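Local coordinates for RagA protein (Porphyromonas gingivalis, PDB 6SLN), which belongs to the TonB-dependent receptor family and probably takes part in energised uptake of substrates across the outer membrane, at residues Arg631-Tyr636 / Ser697-Phe702; Ala127-Met132 / Met183-Asp188. One frame throughout, in Å; residues are numbered along the deposited sequence.

Interaction 1: residues Arg631-Tyr636 / Ser697-Phe702; sequences RLKMSY and SAEVDF
The contact belongs to the inner, plug-facing side of the TonB-dependent receptor barrel, where Lys633 of strand 627-641 meets Glu699 and Asp701 of strand 696-715. The two strands are next-nearest neighbours in the barrel wall, with strand 678-691 hydrogen-bonded between them, so they run the same way and meet through side chains alone; the closest CA atoms, of Lys633 and Asp701, are 8.8 Å apart. Lysine suits this place because its long chain, met by the reach of the acids, bridges past the intervening strand. Its CG sits between the backbone N and the carbonyl carbon (chi1 34°), and bends at chi3 and chi4 fold the chain so that the ammonium group comes within reach of both acids.

Lys633 NZ is 3.2 Å from Glu699 OE1, a hydrogen-bonded salt bridge in which the nitrogen approaches nearly in line with the carboxylate C-O bond. The reach is shared: Glu699 puts CG anti to its backbone N (chi1 -179°) and comes in at about a right angle to the lysine chain. The salt bridge from Lys633 NZ to Asp701 OD1 is long, at 3.7 Å, and Asp701 OD2 stands almost as far from the ammonium group, 3.8 Å from NZ. The shorter aspartate is more firmly engaged by Asn684 of the intervening strand, whose ND2 bonds to OD1. Lys633 NZ also makes a weak hydrogen bond to the carbonyl of Gly100, a residue of the plug region.

Two carboxylates against one buried ammonium group would probably keep the lysine protonated, while the lysine's charge should in turn ease the burden of negative charge on this inner wall, where Asp738 also packs against Asp701.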
loop_
_atom_site.group_PDB
_atom_site.type_symbol
_atom_site.label_atom_id
_atom_site.label_comp_id
_atom_site.label_asym_id
_atom_site.label_seq_id
_atom_site.Cartn_x
_atom_site.Cartn_y
_atom_site.Cartn_z
ATOM N N ARG A 631 34.021 22.473 -43.914
ATOM C CA ARG A 631 34.711 21.822 -42.811
ATOM C C ARG A 631 34.714 20.314 -43.028
ATOM O O ARG A 631 33.767 19.735 -43.570
ATOM C CB ARG A 631 34.081 22.162 -41.457
ATOM C CG ARG A 631 34.228 23.617 -41.050
ATOM C CD ARG A 631 33.662 23.864 -39.664
ATOM N NE ARG A 631 32.288 23.377 -39.530
ATOM C CZ ARG A 631 31.208 24.119 -39.744
ATOM N NH1 ARG A 631 31.341 25.388 -40.108
ATOM N NH2 ARG A 631 29.999 23.590 -39.599
ATOM N N LEU A 632 35.812 19.694 -42.608
ATOM C CA LEU A 632 36.027 18.258 -42.683
ATOM C C LEU A 632 36.254 17.762 -41.259
ATOM O O LEU A 632 36.985 18.392 -40.489
ATOM C CB LEU A 632 37.217 17.957 -43.611
ATOM C CG LEU A 632 37.730 16.568 -44.002
ATOM C CD1 LEU A 632 38.427 15.900 -42.843
ATOM C CD2 LEU A 632 36.613 15.704 -44.514
ATOM N N LYS A 633 35.603 16.664 -40.894
ATOM C CA LYS A 633 35.649 16.195 -39.518
ATOM C C LYS A 633 35.598 14.678 -39.494
ATOM O O LYS A 633 34.800 14.070 -40.212
ATOM C CB LYS A 633 34.485 16.773 -38.685
ATOM C CG LYS A 633 33.185 16.973 -39.462
ATOM C CD LYS A 633 32.269 18.008 -38.810
ATOM C CE LYS A 633 31.519 17.439 -37.604
ATOM N NZ LYS A 633 30.403 16.506 -37.962
ATOM N N MET A 634 36.447 14.069 -38.670
ATOM C CA MET A 634 36.315 12.645 -38.419
ATOM C C MET A 634 36.581 12.328 -36.955
ATOM O O MET A 634 37.349 13.014 -36.278
ATOM C CB MET A 634 37.236 11.815 -39.299
ATOM C CG MET A 634 38.695 12.067 -39.077
ATOM S SD MET A 634 39.572 11.536 -40.548
ATOM C CE MET A 634 39.112 12.815 -41.701
ATOM N N SER A 635 35.933 11.263 -36.486
ATOM C CA SER A 635 35.996 10.812 -35.110
ATOM C C SER A 635 36.227 9.309 -35.088
ATOM O O SER A 635 35.789 8.578 -35.983
ATOM C CB SER A 635 34.694 11.133 -34.361
ATOM O OG SER A 635 33.808 10.014 -34.363
ATOM N N TYR A 636 36.927 8.851 -34.063
ATOM C CA TYR A 636 36.898 7.442 -33.723
ATOM C C TYR A 636 36.882 7.320 -32.215
ATOM O O TYR A 636 37.596 8.047 -31.516
ATOM C CB TYR A 636 38.082 6.662 -34.272
ATOM C CG TYR A 636 37.957 5.220 -33.881
ATOM C CD1 TYR A 636 37.065 4.385 -34.541
ATOM C CD2 TYR A 636 38.681 4.700 -32.814
ATOM C CE1 TYR A 636 36.917 3.067 -34.169
ATOM C CE2 TYR A 636 38.537 3.382 -32.433
ATOM C CZ TYR A 636 37.648 2.571 -33.115
ATOM O OH TYR A 636 37.488 1.253 -32.756
ATOM N N SER A 697 23.209 25.628 -46.398
ATOM C CA SER A 697 24.048 24.695 -45.659
ATOM C C SER A 697 23.818 23.264 -46.129
ATOM O O SER A 697 22.722 22.893 -46.559
ATOM C CB SER A 697 23.753 24.762 -44.155
ATOM O OG SER A 697 23.472 26.082 -43.726
ATOM N N ALA A 698 24.860 22.450 -46.011
ATOM C CA ALA A 698 24.717 21.015 -46.177
ATOM C C ALA A 698 25.701 20.325 -45.247
ATOM O O ALA A 698 26.678 20.923 -44.790
ATOM C CB ALA A 698 24.947 20.577 -47.618
ATOM N N GLU A 699 25.413 19.062 -44.951
ATOM C CA GLU A 699 26.307 18.247 -44.136
ATOM C C GLU A 699 26.083 16.784 -44.476
ATOM O O GLU A 699 24.953 16.290 -44.393
ATOM C CB GLU A 699 26.083 18.496 -42.650
ATOM C CG GLU A 699 27.003 17.677 -41.764
ATOM C CD GLU A 699 27.700 18.520 -40.716
ATOM O OE1 GLU A 699 28.781 18.096 -40.242
ATOM O OE2 GLU A 699 27.166 19.601 -40.370
ATOM N N VAL A 700 27.158 16.111 -44.886
ATOM C CA VAL A 700 27.189 14.663 -45.067
ATOM C C VAL A 700 28.066 14.072 -43.971
ATOM O O VAL A 700 29.098 14.650 -43.609
ATOM C CB VAL A 700 27.709 14.241 -46.457
ATOM C CG1 VAL A 700 27.246 12.838 -46.761
ATOM C CG2 VAL A 700 27.226 15.188 -47.532
ATOM N N ASP A 701 27.651 12.922 -43.445
ATOM C CA ASP A 701 28.410 12.210 -42.422
ATOM C C ASP A 701 28.347 10.724 -42.734
ATOM O O ASP A 701 27.271 10.127 -42.681
ATOM C CB ASP A 701 27.855 12.491 -41.028
ATOM C CG ASP A 701 28.541 13.657 -40.357
ATOM O OD1 ASP A 701 29.651 13.452 -39.815
ATOM O OD2 ASP A 701 27.979 14.779 -40.384
ATOM N N PHE A 702 29.484 10.133 -43.071
ATOM C CA PHE A 702 29.597 8.693 -43.236
ATOM C C PHE A 702 30.123 8.100 -41.940
ATOM O O PHE A 702 31.144 8.552 -41.413
ATOM C CB PHE A 702 30.527 8.339 -44.399
ATOM C CG PHE A 702 30.872 6.870 -44.488
ATOM C CD1 PHE A 702 30.000 5.973 -45.094
ATOM C CD2 PHE A 702 32.069 6.379 -43.957
ATOM C CE1 PHE A 702 30.318 4.607 -45.175
ATOM C CE2 PHE A 702 32.392 5.020 -44.035
ATOM C CZ PHE A 702 31.513 4.135 -44.648
#

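Interaction 2: residues Ala127-Met132 / Met183-Asp188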
loop_
_atom_site.group_PDB
_atom_site.type_symbol
_atom_site.label_atom_id
_atom_site.label_comp_id
_atom_site.label_asym_id
_atom_site.label_seq_id
_atom_site.Cartn_x
_atom_site.Cartn_y
_atom_site.Cartn_z
ATOM N N ALA A 127 18.918 14.082 -39.224
ATOM C CA ALA A 127 19.516 13.014 -40.021
ATOM C C ALA A 127 20.096 11.929 -39.124
ATOM O O ALA A 127 20.889 12.217 -38.227
ATOM C CB ALA A 127 20.611 13.587 -40.928
ATOM N N GLY A 128 19.693 10.684 -39.367
ATOM C CA GLY A 128 20.208 9.550 -38.643
ATOM C C GLY A 128 19.426 9.169 -37.406
ATOM O O GLY A 128 19.740 8.143 -36.784
ATOM N N MET A 129 18.423 9.950 -37.017
ATOM C CA MET A 129 17.650 9.657 -35.815
ATOM C C MET A 129 16.280 9.148 -36.236
ATOM O O MET A 129 15.539 9.863 -36.922
ATOM C CB MET A 129 17.539 10.895 -34.926
ATOM C CG MET A 129 16.779 10.677 -33.636
ATOM S SD MET A 129 16.422 12.252 -32.815
ATOM C CE MET A 129 17.141 11.944 -31.215
ATOM N N GLN A 130 15.958 7.904 -35.848
ATOM C CA GLN A 130 14.739 7.226 -36.297
ATOM C C GLN A 130 13.700 7.246 -35.177
ATOM O O GLN A 130 13.784 6.472 -34.217
ATOM C CB GLN A 130 15.027 5.797 -36.756
ATOM C CG GLN A 130 14.036 5.298 -37.813
ATOM C CD GLN A 130 14.114 3.802 -38.100
ATOM O OE1 GLN A 130 14.247 3.391 -39.256
ATOM N NE2 GLN A 130 14.010 2.981 -37.055
ATOM N N VAL A 131 12.696 8.115 -35.335
ATOM C CA VAL A 131 11.607 8.280 -34.375
ATOM C C VAL A 131 10.414 7.469 -34.837
ATOM O O VAL A 131 10.004 7.578 -35.997
ATOM C CB VAL A 131 11.193 9.753 -34.239
ATOM C CG1 VAL A 131 10.150 9.873 -33.143
ATOM C CG2 VAL A 131 12.409 10.659 -33.998
ATOM N N MET A 132 9.824 6.691 -33.932
ATOM C CA MET A 132 8.558 6.027 -34.236
ATOM C C MET A 132 7.757 5.806 -32.955
ATOM O O MET A 132 8.300 5.353 -31.941
ATOM C CB MET A 132 8.785 4.696 -34.974
ATOM C CG MET A 132 8.974 4.848 -36.481
ATOM S SD MET A 132 9.005 3.277 -37.339
ATOM C CE MET A 132 10.640 2.683 -36.934
ATOM N N MET A 183 17.242 21.516 -28.827
ATOM C CA MET A 183 17.522 20.108 -28.602
ATOM C C MET A 183 18.658 19.725 -29.531
ATOM O O MET A 183 18.570 19.925 -30.749
ATOM C CB MET A 183 16.288 19.242 -28.844
ATOM C CG MET A 183 16.590 17.770 -28.821
ATOM S SD MET A 183 15.095 16.795 -29.014
ATOM C CE MET A 183 14.031 17.512 -27.763
ATOM N N SER A 184 19.746 19.246 -28.944
ATOM C CA SER A 184 20.916 18.805 -29.688
ATOM C C SER A 184 20.956 17.284 -29.704
ATOM O O SER A 184 20.778 16.639 -28.665
ATOM C CB SER A 184 22.203 19.361 -29.077
ATOM O OG SER A 184 22.166 20.773 -28.976
ATOM N N VAL A 185 21.159 16.708 -30.881
ATOM C CA VAL A 185 21.297 15.265 -31.004
ATOM C C VAL A 185 22.753 14.978 -31.325
ATOM O O VAL A 185 23.284 15.472 -32.327
ATOM C CB VAL A 185 20.344 14.681 -32.058
ATOM C CG1 VAL A 185 20.484 13.157 -32.125
ATOM C CG2 VAL A 185 18.914 15.055 -31.702
ATOM N N LEU A 186 23.404 14.212 -30.449
ATOM C CA LEU A 186 24.811 13.863 -30.589
ATOM C C LEU A 186 24.930 12.436 -31.117
ATOM O O LEU A 186 24.465 11.486 -30.472
ATOM C CB LEU A 186 25.538 14.006 -29.256
ATOM C CG LEU A 186 25.188 15.207 -28.393
ATOM C CD1 LEU A 186 26.049 15.164 -27.183
ATOM C CD2 LEU A 186 25.412 16.497 -29.144
ATOM N N LYS A 187 25.573 12.285 -32.277
ATOM C CA LYS A 187 25.538 11.032 -33.012
ATOM C C LYS A 187 26.817 10.206 -32.934
ATOM O O LYS A 187 26.745 8.990 -33.131
ATOM C CB LYS A 187 25.215 11.305 -34.489
ATOM C CG LYS A 187 24.039 12.249 -34.685
ATOM C CD LYS A 187 23.507 12.235 -36.126
ATOM C CE LYS A 187 23.472 13.650 -36.727
ATOM N NZ LYS A 187 23.032 13.705 -38.167
ATOM N N ASP A 188 27.971 10.814 -32.657
ATOM C CA ASP A 188 29.251 10.123 -32.753
ATOM C C ASP A 188 30.027 10.165 -31.439
ATOM O O ASP A 188 29.768 10.978 -30.552
ATOM C CB ASP A 188 30.116 10.727 -33.856
ATOM C CG ASP A 188 30.739 12.018 -33.435
ATOM O OD1 ASP A 188 30.010 13.020 -33.377
ATOM O OD2 ASP A 188 31.941 12.027 -33.138
#
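Met129 and Val185 make the apolar part of this contact, which joins two separate sheets of the plug domain: strand 129-132, paired with 143-146, and strand 180-186 of the five-stranded mixed sheet. The methionine runs out with CG anti to its backbone N and turns at chi3, which brings its terminal methyl over both branches of the valine, CE lying 3.6 Å from CG2 and 3.7 Å from CG1 of Val185. A flexible thioether suits this junction between two sheets, where it can adjust to the branched valine, and Ile146 closes in on both residues.

The polar part is a single hydrogen bond. Lys187 NZ lies 2.6 Å from the carbonyl O of Ala127, approaching at a C=O...N angle of 133° and tilted 33° from the carbonyl plane. Beside that carbonyl, Gly128 adopts a positive phi of 91°, at which a CB would press on the Ala127 carbonyl O, so the position calls for glycine. The same ammonium group forms a salt bridge with Asp738 of the barrel.

A buried lysine is thus supplied with both a counter-ion and a neutral acceptor, which probably favours its charged form and ties plug to barrel through one nitrogen.

The centres of interactions 1 and 2 lie 15 Å apart, one on the barrel wall and the other within the plug, and they touch directly where Ser635 OG stands 3.0 Å from Asp188 OD2, a weak hydrogen bond. Two further residues connect them. Asp738, on strand 732-746, is a barrel residue that lies next to both contacts, while Ser101 of the plug meets both Asp701 and Asp188. Together they describe a polar interface between plug and barrel, backed on the plug side by an apolar junction. Neither contact includes a residue of the pocket for the bound phosphatidylethanolamine, which is lined by residues such as Phe501 and Tyr525.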